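Local coordinates for F-BAR domain only protein 1 (Danio rerio, PDB 5JP2) that probably acts at an early step of clathrin-mediated endocytosis, its mu homology domain binding a peptide of the endocytic protein Eps15, at residues A21-E25 / V271-F275; V41-L47 / L131-S137; L192-P197 / R206-K210; A171-Q175 / S250-L254; A143-A149 / Y280-C284. All coordinates share one frame; numbering follows the deposited sequence.

Contact 1. Residues A21-E25 / V271-F275; sequences AAITE and VKKRF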
# COMPACT_ATOMS: atom_id res chain seq x y z
N ALA B 21 5.15 -9.50 -10.66
CA ALA B 21 4.63 -9.46 -9.30
C ALA B 21 4.12 -8.06 -8.98
O ALA B 21 4.55 -7.07 -9.58
CB ALA B 21 5.70 -9.85 -8.29
N ALA B 22 3.17 -7.98 -8.05
CA ALA B 22 2.67 -6.70 -7.56
C ALA B 22 2.50 -6.78 -6.06
O ALA B 22 1.86 -7.69 -5.55
CB ALA B 22 1.34 -6.30 -8.21
N ILE B 23 3.09 -5.81 -5.37
CA ILE B 23 3.04 -5.69 -3.92
C ILE B 23 2.20 -4.47 -3.62
O ILE B 23 2.57 -3.36 -4.01
CB ILE B 23 4.45 -5.56 -3.32
CG1 ILE B 23 5.28 -6.81 -3.59
CG2 ILE B 23 4.38 -5.31 -1.84
CD1 ILE B 23 6.69 -6.70 -3.10
N THR B 24 1.06 -4.67 -2.96
CA THR B 24 0.10 -3.62 -2.65
C THR B 24 -0.07 -3.54 -1.14
O THR B 24 -0.29 -4.56 -0.49
CB THR B 24 -1.23 -3.90 -3.32
OG1 THR B 24 -1.00 -4.09 -4.72
CG2 THR B 24 -2.16 -2.75 -3.15
N GLU B 25 0.05 -2.34 -0.58
CA GLU B 25 -0.01 -2.19 0.87
C GLU B 25 -0.91 -1.03 1.26
O GLU B 25 -0.86 0.03 0.65
CB GLU B 25 1.39 -1.99 1.45
CG GLU B 25 2.18 -3.25 1.45
CD GLU B 25 3.50 -3.14 2.14
OE1 GLU B 25 3.80 -2.06 2.65
OE2 GLU B 25 4.24 -4.12 2.17
N VAL B 271 8.28 -5.80 -11.00
CA VAL B 271 7.67 -5.86 -9.69
C VAL B 271 7.09 -4.49 -9.40
O VAL B 271 7.84 -3.54 -9.15
CB VAL B 271 8.65 -6.25 -8.58
CG1 VAL B 271 7.94 -6.25 -7.25
CG2 VAL B 271 9.19 -7.62 -8.85
N LYS B 272 5.77 -4.40 -9.37
CA LYS B 272 5.06 -3.16 -9.13
C LYS B 272 4.79 -3.05 -7.64
O LYS B 272 4.28 -3.99 -7.03
CB LYS B 272 3.77 -3.13 -9.93
CG LYS B 272 3.05 -1.80 -9.93
CD LYS B 272 1.93 -1.77 -10.95
CE LYS B 272 1.19 -0.43 -10.94
NZ LYS B 272 0.06 -0.37 -11.91
N LYS B 273 5.18 -1.92 -7.04
CA LYS B 273 4.99 -1.64 -5.62
C LYS B 273 4.14 -0.39 -5.46
O LYS B 273 4.50 0.67 -5.96
CB LYS B 273 6.32 -1.47 -4.92
CG LYS B 273 7.27 -2.55 -5.20
CD LYS B 273 8.48 -2.44 -4.36
CE LYS B 273 9.53 -3.40 -4.84
NZ LYS B 273 10.58 -3.63 -3.83
N ARG B 274 3.02 -0.51 -4.75
CA ARG B 274 2.13 0.61 -4.52
C ARG B 274 1.58 0.57 -3.10
O ARG B 274 1.38 -0.49 -2.52
CB ARG B 274 0.98 0.64 -5.52
CG ARG B 274 0.13 -0.60 -5.51
CD ARG B 274 -0.93 -0.53 -6.59
NE ARG B 274 -1.91 -1.61 -6.45
CZ ARG B 274 -3.02 -1.69 -7.17
NH1 ARG B 274 -3.29 -0.77 -8.07
NH2 ARG B 274 -3.85 -2.70 -6.99
N PHE B 275 1.33 1.75 -2.54
CA PHE B 275 0.72 1.81 -1.24
C PHE B 275 -0.23 2.99 -1.15
O PHE B 275 -0.14 3.94 -1.92
CB PHE B 275 1.78 1.85 -0.14
CG PHE B 275 2.70 3.02 -0.21
CD1 PHE B 275 2.28 4.27 0.20
CD2 PHE B 275 4.00 2.86 -0.63
CE1 PHE B 275 3.13 5.34 0.17
CE2 PHE B 275 4.85 3.93 -0.66
CZ PHE B 275 4.43 5.17 -0.26
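With CG of Arg274 set between its backbone N and carbonyl carbon (chi1 59°) and the chain extended from there to NE, the arginine runs beside Thr24 and points the same way. Thr24 answers with OG1 anti to its carbonyl carbon (chi1 -54°), which turns the hydroxyl to the edge of the guanidinium group. Arg274 NE donates to Thr24 OG1 at 3.2 Å, and the oxygen lies close to the guanidinium plane. The methyl CG2 of Thr24 also rests against this nitrogen, at 3.5 Å from Arg274 NE. Beneath these side chains lies a parallel strand pair, 21-25 beside 271-275, joining the beginning and the end of the mu homology domain in its long mixed sheet. Their backbones are laced in the staggered parallel manner: Lys272 N donates to Ala21 O, Ile23 N to Lys272 O at 2.7 Å, Arg274 N to Ile23 O and Glu25 N to Arg274 O. Ile23 thus uses both its N-H and its carbonyl on the same neighbouring strand. One face of the pair, formed by Ala22, Thr24, Lys272 and Arg274, receives the bound Eps15 peptide. Lys272 NZ and Arg274 NH2 each hydrogen-bond the peptide backbone, and Arg274 makes a cation-pi contact with an aromatic side chain of the peptide, so the threonine probably helps position a residue that itself grips the ligand. On the other face Ala21 CB meets Val271 CG2 at 4.2 Å, while the buried carboxylate of Glu25 is held by Ser255 through OE2.

Contact 2. Residues V41-L47 / L131-S137; sequences VKITGDL and LKYQASS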
# COMPACT_ATOMS: atom_id res chain seq x y z
N VAL B 41 0.24 1.82 14.29
CA VAL B 41 0.30 1.60 12.85
C VAL B 41 -0.08 0.16 12.51
O VAL B 41 0.41 -0.78 13.14
CB VAL B 41 1.71 1.94 12.32
CG1 VAL B 41 1.78 1.64 10.84
CG2 VAL B 41 2.02 3.38 12.56
N LYS B 42 -0.93 -0.01 11.50
CA LYS B 42 -1.24 -1.31 10.92
C LYS B 42 -1.11 -1.27 9.39
O LYS B 42 -1.83 -0.54 8.72
CB LYS B 42 -2.65 -1.78 11.29
CG LYS B 42 -2.91 -3.23 10.86
CD LYS B 42 -4.28 -3.74 11.21
CE LYS B 42 -5.34 -3.14 10.32
NZ LYS B 42 -6.58 -3.93 10.33
N ILE B 43 -0.23 -2.10 8.85
CA ILE B 43 -0.06 -2.24 7.41
C ILE B 43 -0.65 -3.57 6.97
O ILE B 43 -0.38 -4.60 7.58
CB ILE B 43 1.41 -2.13 7.00
CG1 ILE B 43 1.97 -0.77 7.42
CG2 ILE B 43 1.55 -2.31 5.52
CD1 ILE B 43 3.43 -0.74 7.48
N THR B 44 -1.43 -3.54 5.91
CA THR B 44 -2.01 -4.73 5.32
C THR B 44 -1.56 -4.84 3.86
O THR B 44 -1.68 -3.90 3.09
CB THR B 44 -3.51 -4.68 5.40
OG1 THR B 44 -3.87 -4.54 6.78
CG2 THR B 44 -4.08 -5.96 4.89
N GLY B 45 -1.03 -6.00 3.50
CA GLY B 45 -0.43 -6.13 2.19
C GLY B 45 -0.95 -7.32 1.43
O GLY B 45 -1.46 -8.28 1.99
N ASP B 46 -0.74 -7.25 0.11
CA ASP B 46 -1.16 -8.28 -0.82
C ASP B 46 -0.07 -8.50 -1.86
O ASP B 46 0.45 -7.54 -2.42
CB ASP B 46 -2.46 -7.90 -1.51
CG ASP B 46 -2.69 -8.69 -2.77
OD1 ASP B 46 -2.36 -8.16 -3.85
OD2 ASP B 46 -3.18 -9.83 -2.70
N LEU B 47 0.27 -9.75 -2.13
CA LEU B 47 1.20 -10.12 -3.20
C LEU B 47 0.45 -10.83 -4.31
O LEU B 47 -0.11 -11.90 -4.10
CB LEU B 47 2.32 -11.00 -2.68
CG LEU B 47 3.32 -11.52 -3.70
CD1 LEU B 47 4.08 -10.40 -4.37
CD2 LEU B 47 4.28 -12.46 -3.03
N LEU B 131 -0.48 -14.11 -1.60
CA LEU B 131 -0.26 -13.92 -0.17
C LEU B 131 -1.00 -12.70 0.36
O LEU B 131 -1.12 -11.69 -0.34
CB LEU B 131 1.22 -13.80 0.11
CG LEU B 131 1.71 -13.69 1.53
CD1 LEU B 131 1.94 -15.06 2.09
CD2 LEU B 131 2.99 -12.91 1.51
N LYS B 132 -1.47 -12.80 1.60
CA LYS B 132 -1.91 -11.67 2.40
C LYS B 132 -1.01 -11.59 3.63
O LYS B 132 -0.52 -12.60 4.11
CB LYS B 132 -3.36 -11.81 2.85
CG LYS B 132 -4.31 -12.16 1.75
CD LYS B 132 -4.32 -11.14 0.65
CE LYS B 132 -5.54 -11.34 -0.22
NZ LYS B 132 -5.57 -10.41 -1.38
N TYR B 133 -0.79 -10.39 4.14
CA TYR B 133 0.10 -10.25 5.28
C TYR B 133 -0.20 -8.95 6.02
O TYR B 133 -0.89 -8.07 5.52
CB TYR B 133 1.58 -10.33 4.87
CG TYR B 133 2.05 -9.30 3.88
CD1 TYR B 133 1.86 -9.48 2.53
CD2 TYR B 133 2.67 -8.15 4.31
CE1 TYR B 133 2.29 -8.54 1.62
CE2 TYR B 133 3.10 -7.21 3.41
CZ TYR B 133 2.91 -7.41 2.07
OH TYR B 133 3.33 -6.47 1.17
N GLN B 134 0.33 -8.86 7.23
CA GLN B 134 -0.04 -7.83 8.19
C GLN B 134 1.17 -7.43 8.99
O GLN B 134 2.00 -8.27 9.34
CB GLN B 134 -1.12 -8.36 9.13
CG GLN B 134 -2.12 -7.37 9.60
CD GLN B 134 -3.19 -8.02 10.42
OE1 GLN B 134 -3.00 -9.11 10.95
NE2 GLN B 134 -4.34 -7.37 10.52
N ALA B 135 1.29 -6.14 9.28
CA ALA B 135 2.36 -5.64 10.13
C ALA B 135 1.81 -4.54 11.03
O ALA B 135 1.13 -3.64 10.54
CB ALA B 135 3.54 -5.12 9.31
N SER B 136 2.10 -4.63 12.32
CA SER B 136 1.59 -3.71 13.32
C SER B 136 2.72 -3.17 14.16
O SER B 136 3.69 -3.89 14.43
CB SER B 136 0.58 -4.37 14.25
OG SER B 136 -0.53 -4.87 13.54
N SER B 137 2.61 -1.92 14.58
CA SER B 137 3.62 -1.35 15.44
C SER B 137 3.02 -0.22 16.26
O SER B 137 2.03 0.39 15.88
CB SER B 137 4.82 -0.84 14.64
OG SER B 137 6.00 -0.95 15.41
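Tyr133 lays its ring across Gly45, the residue paired with it on the neighbouring antiparallel strand. Its CG sits between backbone N and carbonyl carbon (chi1 60°), a setting that folds the ring over the adjoining strand instead of along its own. Gly45 CA lies over the ring face, 3.7 Å from the centroid of the Tyr133 ring and 18° off its normal, in a CH-pi contact. A side chain at this position would run into Tyr133 CZ, consistent with a glycine here. On the same face of the sheet Ile43 CB stands opposite Ala135 CB at 4.3 Å, and Leu47 CB meets Leu131 CB at 4.1 Å. The other face is polar. There Asp46 and Lys132 lie side by side and point the same way, the lysine chain bending at its second torsion until Lys132 NZ forms a salt bridge with Asp46 OD2 at 2.8 Å. The ammonium comes from above the carboxylate plane, 41° out of it. Further along, Lys42 and Gln134 cross at a slant, Lys42 CD touching Gln134 NE2 at 3.7 Å. Backbone bonds run in reciprocal pairs from Val41 with Ser137 to Leu47 with Leu131, the last bond, from Leu131 N to Leu47 O, being weak. The two faces therefore divide their chemistry: the ion pair lies on the more exposed side, where solvent would probably temper its strength, whereas the buried Tyr133 hydroxyl is satisfied by Glu25 of strand 17-31, which probably helps hold the ring in place over the glycine.

Contact 3. Residues L192-P197 / R206-K210; sequences LQCQPP and RLLWK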
# COMPACT_ATOMS: atom_id res chain seq x y z
N LEU B 192 -15.05 31.16 9.74
CA LEU B 192 -14.02 30.23 9.32
C LEU B 192 -12.75 30.94 8.92
O LEU B 192 -12.77 31.81 8.05
CB LEU B 192 -14.52 29.41 8.14
CG LEU B 192 -14.89 27.97 8.41
CD1 LEU B 192 -15.48 27.39 7.15
CD2 LEU B 192 -13.66 27.23 8.82
N GLN B 193 -11.65 30.55 9.52
CA GLN B 193 -10.35 31.02 9.11
C GLN B 193 -9.49 29.79 8.88
O GLN B 193 -9.51 28.87 9.70
CB GLN B 193 -9.77 31.94 10.19
CG GLN B 193 -10.74 33.04 10.55
CD GLN B 193 -10.44 33.69 11.88
OE1 GLN B 193 -9.51 34.48 11.99
NE2 GLN B 193 -11.22 33.36 12.90
N CYS B 194 -8.72 29.78 7.80
CA CYS B 194 -7.84 28.65 7.49
C CYS B 194 -6.52 29.19 6.99
O CYS B 194 -6.50 30.03 6.09
CB CYS B 194 -8.45 27.73 6.44
SG CYS B 194 -10.08 27.16 6.83
N GLN B 195 -5.44 28.67 7.53
CA GLN B 195 -4.13 28.96 7.00
C GLN B 195 -3.44 27.61 6.82
O GLN B 195 -3.19 26.93 7.80
CB GLN B 195 -3.37 29.84 7.98
CG GLN B 195 -4.09 31.14 8.30
CD GLN B 195 -3.67 31.71 9.65
OE1 GLN B 195 -2.50 32.02 9.87
NE2 GLN B 195 -4.64 31.84 10.56
N PRO B 196 -3.11 27.23 5.58
CA PRO B 196 -3.45 27.80 4.29
C PRO B 196 -4.93 27.65 3.98
O PRO B 196 -5.63 27.03 4.77
CB PRO B 196 -2.57 26.99 3.32
CG PRO B 196 -2.19 25.80 4.03
CD PRO B 196 -2.13 26.15 5.46
N PRO B 197 -5.41 28.19 2.86
CA PRO B 197 -6.84 28.12 2.56
C PRO B 197 -7.31 26.70 2.36
O PRO B 197 -6.58 25.84 1.88
CB PRO B 197 -6.98 28.93 1.26
CG PRO B 197 -5.81 29.81 1.25
CD PRO B 197 -4.71 29.05 1.89
N ARG B 206 -16.83 18.63 5.55
CA ARG B 206 -15.47 18.56 6.03
C ARG B 206 -14.60 19.59 5.32
O ARG B 206 -14.89 20.00 4.20
CB ARG B 206 -14.89 17.15 5.87
CG ARG B 206 -14.87 16.68 4.45
CD ARG B 206 -14.60 15.19 4.37
NE ARG B 206 -14.49 14.75 2.98
CZ ARG B 206 -14.28 13.49 2.60
NH1 ARG B 206 -14.16 12.53 3.51
NH2 ARG B 206 -14.20 13.19 1.32
N LEU B 207 -13.56 20.02 6.01
CA LEU B 207 -12.56 20.90 5.43
C LEU B 207 -11.50 20.10 4.68
O LEU B 207 -11.04 19.06 5.15
CB LEU B 207 -11.88 21.71 6.52
CG LEU B 207 -12.61 22.91 7.05
CD1 LEU B 207 -11.78 23.53 8.14
CD2 LEU B 207 -12.82 23.87 5.92
N LEU B 208 -11.14 20.58 3.49
CA LEU B 208 -10.19 19.90 2.63
C LEU B 208 -8.98 20.77 2.33
O LEU B 208 -9.12 21.85 1.76
CB LEU B 208 -10.84 19.50 1.31
CG LEU B 208 -9.89 18.92 0.26
CD1 LEU B 208 -9.23 17.63 0.71
CD2 LEU B 208 -10.60 18.72 -1.05
N TRP B 209 -7.80 20.30 2.72
CA TRP B 209 -6.54 20.85 2.25
C TRP B 209 -5.94 19.90 1.22
O TRP B 209 -5.87 18.69 1.46
CB TRP B 209 -5.55 21.04 3.39
CG TRP B 209 -5.87 22.16 4.31
CD1 TRP B 209 -5.52 23.46 4.17
CD2 TRP B 209 -6.57 22.07 5.55
NE1 TRP B 209 -5.96 24.19 5.24
CE2 TRP B 209 -6.61 23.36 6.10
CE3 TRP B 209 -7.18 21.02 6.24
CZ2 TRP B 209 -7.24 23.62 7.30
CZ3 TRP B 209 -7.78 21.28 7.43
CH2 TRP B 209 -7.81 22.58 7.96
N LYS B 210 -5.48 20.45 0.11
CA LYS B 210 -4.69 19.70 -0.85
C LYS B 210 -3.24 20.13 -0.69
O LYS B 210 -2.93 21.31 -0.81
CB LYS B 210 -5.15 19.97 -2.29
CG LYS B 210 -6.52 19.47 -2.63
CD LYS B 210 -6.76 19.62 -4.12
CE LYS B 210 -8.11 19.08 -4.54
NZ LYS B 210 -8.32 19.25 -6.00
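Leu207 and Trp209 reach from strand 206-210 toward 192-197 across the interface between two beta-sheets, a face-to-face packing of sheets at the end of the mu homology domain away from its centre. The first strand belongs to the long mixed sheet and the second is an outer strand of a four-stranded antiparallel sheet. Their axes are 10.0 Å apart and inclined by 22°, so side chains rather than backbone ladders make the join. Leu207 comes first, its CD1 branch doing the touching: this methyl lies 4.2 Å from Leu192 CD2 and equally far from Cys194 SG, touching both. Leu208 turns away, and Trp209 then faces the second sheet again. Its CG is anti to the carbonyl carbon (chi1 -72°), which carries the indole across the interface with its six-membered ring near Cys194 and its five-membered ring near the prolines. Trp209 CZ2 approaches Cys194 CB at 4.4 Å. At the other end, the Pro196 side chain crosses that of Trp209 at about a right angle and sets CG 4.1 Å from Trp209 CD1. Leu226 and Ala228 of strand 223-231 also pack against the tryptophan, and Ala198 touches it from a loop. The peptide bond before Pro196 is cis, within the turn that leaves strand 192-195. Trp209 NE1 donates to Pro196 O at 2.9 Å, the oxygen lying near the indole plane but the nitrogen standing above the plane of the proline carbonyl.

Contact 4. Residues A171-Q175 / S250-L254; sequences APATQ and SGASL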
# COMPACT_ATOMS: atom_id res chain seq x y z
N ALA B 171 10.10 7.21 6.41
CA ALA B 171 9.48 7.04 5.12
C ALA B 171 10.35 6.23 4.16
O ALA B 171 11.58 6.29 4.22
CB ALA B 171 9.18 8.40 4.50
N PRO B 172 9.70 5.49 3.27
CA PRO B 172 10.42 4.86 2.16
C PRO B 172 10.95 5.91 1.21
O PRO B 172 10.58 7.09 1.27
CB PRO B 172 9.35 4.00 1.50
CG PRO B 172 8.10 4.72 1.75
CD PRO B 172 8.25 5.32 3.13
N ALA B 173 11.82 5.48 0.30
CA ALA B 173 12.42 6.42 -0.64
C ALA B 173 11.51 6.52 -1.85
O ALA B 173 11.64 5.75 -2.80
CB ALA B 173 13.82 5.96 -1.04
N THR B 174 10.66 7.54 -1.84
CA THR B 174 9.72 7.86 -2.89
C THR B 174 8.87 9.02 -2.40
O THR B 174 8.90 9.36 -1.22
CB THR B 174 8.84 6.66 -3.30
OG1 THR B 174 7.95 7.05 -4.36
CG2 THR B 174 8.01 6.14 -2.13
N GLN B 175 8.13 9.64 -3.30
CA GLN B 175 7.24 10.71 -2.93
C GLN B 175 5.91 10.17 -2.41
O GLN B 175 5.44 9.11 -2.82
CB GLN B 175 6.98 11.60 -4.14
CG GLN B 175 8.20 12.24 -4.68
CD GLN B 175 7.85 13.49 -5.45
OE1 GLN B 175 6.95 13.48 -6.28
NE2 GLN B 175 8.55 14.58 -5.15
N SER B 250 4.32 4.95 -4.85
CA SER B 250 4.67 3.90 -5.78
C SER B 250 6.17 3.75 -5.79
O SER B 250 6.89 4.71 -5.53
CB SER B 250 4.18 4.21 -7.20
OG SER B 250 4.84 5.36 -7.66
N GLY B 251 6.63 2.55 -6.10
CA GLY B 251 8.05 2.30 -6.24
C GLY B 251 8.71 1.77 -5.00
O GLY B 251 9.87 1.36 -5.05
N ALA B 252 8.01 1.74 -3.88
CA ALA B 252 8.54 1.17 -2.66
C ALA B 252 7.40 0.53 -1.89
O ALA B 252 6.23 0.79 -2.16
CB ALA B 252 9.25 2.22 -1.80
N SER B 253 7.76 -0.34 -0.96
CA SER B 253 6.82 -0.90 -0.02
C SER B 253 7.02 -0.24 1.34
O SER B 253 8.11 0.22 1.67
CB SER B 253 6.98 -2.41 0.08
OG SER B 253 8.06 -2.76 0.91
N LEU B 254 5.95 -0.16 2.12
CA LEU B 254 6.09 0.35 3.47
C LEU B 254 6.66 -0.70 4.41
O LEU B 254 7.51 -0.39 5.25
CB LEU B 254 4.76 0.87 3.99
CG LEU B 254 4.15 1.97 3.13
CD1 LEU B 254 2.75 2.32 3.57
CD2 LEU B 254 5.05 3.17 3.18
O HOH W 1 5.11 7.70 -4.95
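Pro172 supplies the close-packed half of this contact, resting its ring against Ala252 and Leu254. Pro172 CB meets Ala252 CB at 3.8 Å, and Pro172 CG lies 3.7 Å from Leu254 CD2, the leucine crossing the proline ring at a slant. Leu254 places its CG anti to the carbonyl carbon (chi1 -58°), and from there its CD2 branch extends to the ring. Phe275 of strand 266-283 backs Pro172 and Leu254 alike, and Pro144 closes in on both from another loop. Neither segment is a regular strand over most of its length: the pairing is loop against loop, the connection before strand 179-184 set against the one that leaves strand 242-250 in the mu homology domain. In the latter loop the backbone at Gly251 takes angles that call for glycine. The exposed half, by contrast, is held by polar atoms and water. Thr174 has its hydroxyl anti to its backbone N (chi1 -179°), so that Thr174 OG1 donates a hydrogen bond to Ser250 O at 2.8 Å, nearly straight down the carbonyl bond. A water donates to the same hydroxyl oxygen at 3.0 Å from Thr174 OG1; it also donates to Gln175 O and accepts from Ser250 N, joining the two loops a second time. The threonine methyl packs nearby, CG2 4.1 Å from Ala252 CB. With a valine here, the Ser250 carbonyl would probably lose its hydroxyl donor and the bridging water one of its three partners.

Contact 5. Residues A143-A149 / Y280-C284; sequences APLLLSA and YMAGC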
# COMPACT_ATOMS: atom_id res chain seq x y z
N ALA B 143 5.64 4.68 10.44
CA ALA B 143 4.69 5.49 9.71
C ALA B 143 5.43 6.47 8.82
O ALA B 143 6.28 7.21 9.31
CB ALA B 143 3.78 6.25 10.66
N PRO B 144 5.12 6.51 7.53
CA PRO B 144 5.87 7.41 6.64
C PRO B 144 5.63 8.88 6.92
O PRO B 144 6.52 9.71 6.66
CB PRO B 144 5.36 7.02 5.25
CG PRO B 144 4.07 6.40 5.48
CD PRO B 144 4.12 5.73 6.80
N LEU B 145 4.47 9.24 7.42
CA LEU B 145 4.14 10.64 7.66
C LEU B 145 3.77 10.80 9.12
O LEU B 145 2.82 10.18 9.60
CB LEU B 145 3.00 11.06 6.74
CG LEU B 145 2.57 12.51 6.79
CD1 LEU B 145 3.70 13.39 6.39
CD2 LEU B 145 1.38 12.74 5.91
N LEU B 146 4.55 11.60 9.83
CA LEU B 146 4.32 11.84 11.24
C LEU B 146 3.36 13.00 11.40
O LEU B 146 3.53 14.03 10.76
CB LEU B 146 5.63 12.13 11.95
CG LEU B 146 6.10 10.93 12.74
CD1 LEU B 146 6.47 9.84 11.78
CD2 LEU B 146 7.24 11.31 13.65
N LEU B 147 2.35 12.82 12.24
CA LEU B 147 1.33 13.82 12.48
C LEU B 147 1.29 14.22 13.95
O LEU B 147 1.38 13.36 14.83
CB LEU B 147 -0.05 13.32 12.09
CG LEU B 147 -0.21 12.72 10.71
CD1 LEU B 147 -1.65 12.37 10.48
CD2 LEU B 147 0.31 13.65 9.66
N SER B 148 1.17 15.52 14.21
CA SER B 148 0.90 16.02 15.55
C SER B 148 -0.18 17.08 15.48
O SER B 148 0.05 18.16 14.92
CB SER B 148 2.16 16.59 16.20
OG SER B 148 1.87 17.10 17.48
N ALA B 149 -1.34 16.79 16.06
CA ALA B 149 -2.46 17.70 16.11
C ALA B 149 -2.66 18.24 17.53
O ALA B 149 -2.41 17.55 18.51
CB ALA B 149 -3.75 17.03 15.64
N TYR B 280 -6.13 7.03 8.32
CA TYR B 280 -4.82 7.50 8.76
C TYR B 280 -5.04 8.83 9.48
O TYR B 280 -5.28 9.84 8.83
CB TYR B 280 -3.90 7.65 7.54
CG TYR B 280 -2.43 7.72 7.80
CD1 TYR B 280 -1.84 8.89 8.23
CD2 TYR B 280 -1.61 6.63 7.57
CE1 TYR B 280 -0.51 8.97 8.46
CE2 TYR B 280 -0.24 6.70 7.77
CZ TYR B 280 0.30 7.88 8.21
OH TYR B 280 1.64 7.98 8.45
N MET B 281 -4.91 8.83 10.81
CA MET B 281 -5.58 9.85 11.62
C MET B 281 -4.67 10.45 12.68
O MET B 281 -3.80 9.79 13.23
CB MET B 281 -6.80 9.30 12.36
CG MET B 281 -7.70 8.40 11.59
SD MET B 281 -8.66 9.19 10.33
CE MET B 281 -9.79 10.19 11.26
N ALA B 282 -4.93 11.72 12.98
CA ALA B 282 -4.31 12.42 14.09
C ALA B 282 -5.41 12.98 14.97
O ALA B 282 -6.26 13.73 14.49
CB ALA B 282 -3.40 13.55 13.61
N GLY B 283 -5.41 12.60 16.24
CA GLY B 283 -6.30 13.17 17.22
C GLY B 283 -5.59 14.17 18.10
O GLY B 283 -4.36 14.18 18.18
N CYS B 284 -6.36 15.03 18.76
CA CYS B 284 -5.80 16.05 19.64
C CYS B 284 -6.54 16.07 20.96
O CYS B 284 -7.73 15.75 21.03
CB CYS B 284 -5.84 17.44 18.99
SG CYS B 284 -7.33 17.80 18.08
O HOH W 2 -1.97 13.87 16.97
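Tyr280 OH donates to Leu145 O at 2.7 Å, the shortest polar bond between these segments, and it enters in the carbonyl plane on a lone pair. Two sheets of the mu homology domain are packed face to face here: strand 145-154 edges a four-stranded antiparallel sheet, strand 266-283 runs through the long mixed one, and the short segments cross at -33°. With CG anti to the backbone N (chi1 -162°) the tyrosine reaches across to the other sheet. Ala143 CB and Pro144 CD also close on the hydroxyl, with Ala143 CB 3.5 Å from Tyr280 OH. Leu147 meets the ring at its edge, CD1 lying 4.1 Å from Tyr280 CE1, while Phe247 of strand 242-250 stacks with the ring edge-to-face. A phenylalanine in its place would probably leave the buried Leu145 carbonyl without its hydroxyl donor. Further along, small residues let the strands draw together: Ala282 CB touches Leu147 CB at 3.7 Å and also abuts Ala149 CB. Cys284, less well ordered, continues the approach beside Ala149 and forms a disulfide with Cys151, a covalent tie from just past strand 266-283 to strand 145-154. A water accepts from Ala149 N at 3.1 Å and lies 2.7 Å from Gly283 O.

In the fold
Contacts 1 and 2 lie side by side in the long mixed sheet, their centres 12 Å apart, where neighbouring strands 17-31 and 39-52 link them through Thr24 and Asp46. Contact 4, its centre 10 Å from that of contact 1, sets two loops against that part of the sheet and touches contact 5 through Pro144. Contact 5 reuses strand 266-283 further along, and contact 3, the centres 17 Å apart, again joins the long sheet to the four-stranded one. Along the chain, contacts 2, 3 and 4 are nested within the loop closed by contact 1, while contact 5 crosses it. The C-terminal strand thus ties the peptide-binding region to the sheet-on-sheet packing toward one end of the domain.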